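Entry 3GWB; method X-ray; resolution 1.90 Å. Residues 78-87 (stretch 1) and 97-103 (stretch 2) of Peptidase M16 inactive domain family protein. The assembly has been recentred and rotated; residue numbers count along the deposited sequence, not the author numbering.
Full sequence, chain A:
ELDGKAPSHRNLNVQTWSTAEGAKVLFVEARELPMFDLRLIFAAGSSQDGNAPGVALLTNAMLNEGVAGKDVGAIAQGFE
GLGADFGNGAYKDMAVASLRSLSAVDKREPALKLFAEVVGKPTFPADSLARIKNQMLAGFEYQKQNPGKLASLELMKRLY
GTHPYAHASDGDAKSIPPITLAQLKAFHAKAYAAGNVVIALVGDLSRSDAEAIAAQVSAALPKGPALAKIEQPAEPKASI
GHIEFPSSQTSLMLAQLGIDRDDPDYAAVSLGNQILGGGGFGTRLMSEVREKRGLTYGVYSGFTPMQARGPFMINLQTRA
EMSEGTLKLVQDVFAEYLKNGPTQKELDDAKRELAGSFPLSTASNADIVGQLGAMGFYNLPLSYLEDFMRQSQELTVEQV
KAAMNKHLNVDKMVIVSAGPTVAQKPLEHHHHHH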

# COMPACT_ATOMS: atom_id res chain seq x y z
N GLY A 78 19.37 -9.18 3.91
CA GLY A 78 19.73 -10.50 3.45
C GLY A 78 18.98 -10.89 2.18
O GLY A 78 19.59 -11.37 1.23
N PHE A 79 17.67 -10.68 2.17
CA PHE A 79 16.88 -11.02 0.99
C PHE A 79 17.22 -10.06 -0.15
O PHE A 79 17.47 -10.48 -1.28
N GLU A 80 17.24 -8.77 0.15
CA GLU A 80 17.54 -7.75 -0.86
C GLU A 80 18.86 -7.98 -1.58
O GLU A 80 18.94 -7.82 -2.80
N GLY A 81 19.90 -8.34 -0.84
CA GLY A 81 21.20 -8.56 -1.44
C GLY A 81 21.22 -9.75 -2.39
O GLY A 81 22.15 -9.90 -3.19
N LEU A 82 20.19 -10.58 -2.32
CA LEU A 82 20.09 -11.77 -3.16
C LEU A 82 19.09 -11.59 -4.29
O LEU A 82 18.90 -12.48 -5.13
N GLY A 83 18.44 -10.43 -4.31
CA GLY A 83 17.46 -10.15 -5.35
C GLY A 83 16.13 -10.83 -5.09
O GLY A 83 15.33 -11.01 -6.00
N ALA A 84 15.89 -11.18 -3.83
CA ALA A 84 14.66 -11.86 -3.45
C ALA A 84 13.74 -11.00 -2.59
O ALA A 84 14.21 -10.14 -1.84
N ASP A 85 12.44 -11.25 -2.69
CA ASP A 85 11.47 -10.50 -1.90
C ASP A 85 10.67 -11.43 -0.98
O ASP A 85 10.23 -12.50 -1.40
N PHE A 86 10.49 -11.01 0.26
CA PHE A 86 9.75 -11.80 1.24
C PHE A 86 8.36 -11.20 1.38
O PHE A 86 8.20 -9.98 1.37
N GLY A 87 7.36 -12.07 1.50
CA GLY A 87 5.99 -11.60 1.66
C GLY A 87 5.29 -12.35 2.78
O GLY A 87 5.62 -13.51 3.04
N ALA A 97 3.35 -16.96 3.90
CA ALA A 97 4.73 -16.54 3.90
C ALA A 97 5.14 -16.86 2.47
O ALA A 97 4.92 -17.98 1.98
N SER A 98 5.72 -15.88 1.78
CA SER A 98 6.10 -16.07 0.39
C SER A 98 7.49 -15.55 0.07
O SER A 98 8.02 -14.67 0.76
N LEU A 99 8.06 -16.08 -1.01
CA LEU A 99 9.38 -15.69 -1.46
C LEU A 99 9.45 -15.68 -2.98
O LEU A 99 9.08 -16.66 -3.63
N ARG A 100 9.89 -14.57 -3.55
CA ARG A 100 10.08 -14.50 -4.99
C ARG A 100 11.59 -14.41 -5.07
O ARG A 100 12.20 -13.61 -4.36
N SER A 101 12.21 -15.23 -5.91
CA SER A 101 13.66 -15.25 -6.00
C SER A 101 14.19 -15.58 -7.39
O SER A 101 13.51 -16.24 -8.18
N LEU A 102 15.39 -15.11 -7.69
CA LEU A 102 16.02 -15.42 -8.96
C LEU A 102 16.23 -16.93 -8.86
O LEU A 102 16.42 -17.46 -7.76
N SER A 103 16.19 -17.62 -10.00
CA SER A 103 16.33 -19.07 -10.01
C SER A 103 17.77 -19.58 -9.97
O SER A 103 18.00 -20.74 -9.61

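Two antiparallel strands, 85-87 and 97-102, are held by four backbone hydrogen bonds: D85 N to R100 O (2.9 Å) and R100 N to D85 O (3.0 Å), then G87 N to S98 O (2.8 Å) and S98 N to G87 O (2.7 Å). This pairing sends the side chains of D85, S98 and R100 to one face of the sheet and those of F86 and L99 to the other.

Water 2 donates to D85 O (3.1 Å) and hydrogen-bonds S98 OG (2.9 Å), on the p rotamer, thereby linking the strands. Near the turn, water 1 donates to L82 O (2.6 Å) and accepts from L102 N (2.9 Å), while S101 OG (t) donates to L102 O (2.9 Å). D85 and R100, both t at chi1, remain exposed; D85 OD1 lies 4.1 Å from R100 NH2, well out of the guanidinium plane, so only their charges interact.

On the apolar side, L99 (chi1 t, chi2 p) brings CD1 to 3.8 Å from F79 CE1 (F79 is m) and 3.9 Å from A84 CB, joining the helix to the strand. The ring of F86 (t) reaches A97, CE1 to CB 4.4 Å. L102 (m, t) places CD1 4.1 Å from L82 O; beside it, G83 has positive phi, and a CB there would sit tightly against that methyl.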

# COMPACT_ATOMS: atom_id res chain seq x y z
CB PHE A 79 15.38 -10.96 1.30
CG PHE A 79 14.87 -12.09 2.16
CD1 PHE A 79 15.02 -13.42 1.76
CD2 PHE A 79 14.20 -11.83 3.36
CE1 PHE A 79 14.52 -14.47 2.54
CE2 PHE A 79 13.69 -12.87 4.15
CZ PHE A 79 13.85 -14.19 3.74
CB GLU A 80 17.57 -6.36 -0.22
CG GLU A 80 16.21 -5.71 -0.03
CD GLU A 80 16.30 -4.38 0.70
OE1 GLU A 80 17.05 -3.49 0.23
OE2 GLU A 80 15.63 -4.23 1.74
CB LEU A 82 19.68 -12.97 -2.29
CG LEU A 82 20.70 -13.37 -1.22
CD1 LEU A 82 20.12 -14.44 -0.31
CD2 LEU A 82 21.97 -13.88 -1.91
CB ALA A 84 14.99 -13.16 -2.70
CB ASP A 85 10.51 -9.73 -2.80
CG ASP A 85 9.49 -8.93 -2.01
OD1 ASP A 85 8.32 -9.37 -1.93
OD2 ASP A 85 9.85 -7.87 -1.45
CB PHE A 86 10.47 -11.77 2.61
CG PHE A 86 9.71 -12.44 3.72
CD1 PHE A 86 9.64 -13.83 3.80
CD2 PHE A 86 9.04 -11.68 4.68
CE1 PHE A 86 8.91 -14.46 4.82
CE2 PHE A 86 8.31 -12.30 5.70
CZ PHE A 86 8.25 -13.69 5.77
CB ALA A 97 5.54 -17.34 4.89
CB SER A 98 5.08 -15.40 -0.54
OG SER A 98 5.03 -14.00 -0.33
CB LEU A 99 10.44 -16.66 -0.94
CG LEU A 99 11.87 -16.41 -1.41
CD1 LEU A 99 12.49 -15.31 -0.57
CD2 LEU A 99 12.70 -17.68 -1.27
CB ARG A 100 9.42 -13.26 -5.60
CG ARG A 100 9.73 -13.10 -7.08
CD ARG A 100 8.67 -12.29 -7.85
NE ARG A 100 8.48 -10.93 -7.34
CZ ARG A 100 7.69 -10.62 -6.32
NH1 ARG A 100 7.01 -11.56 -5.68
NH2 ARG A 100 7.57 -9.35 -5.92
CB SER A 101 14.20 -16.27 -4.99
OG SER A 101 15.57 -16.58 -5.18
CB LEU A 102 17.37 -14.71 -9.07
CG LEU A 102 17.29 -13.20 -9.32
CD1 LEU A 102 18.67 -12.58 -9.22
CD2 LEU A 102 16.69 -12.94 -10.69
CB SER A 103 15.62 -19.66 -11.24
OG SER A 103 16.18 -19.17 -12.45
O HOH W 1 16.74 -13.95 -5.39
O HOH W 2 7.18 -12.86 -1.91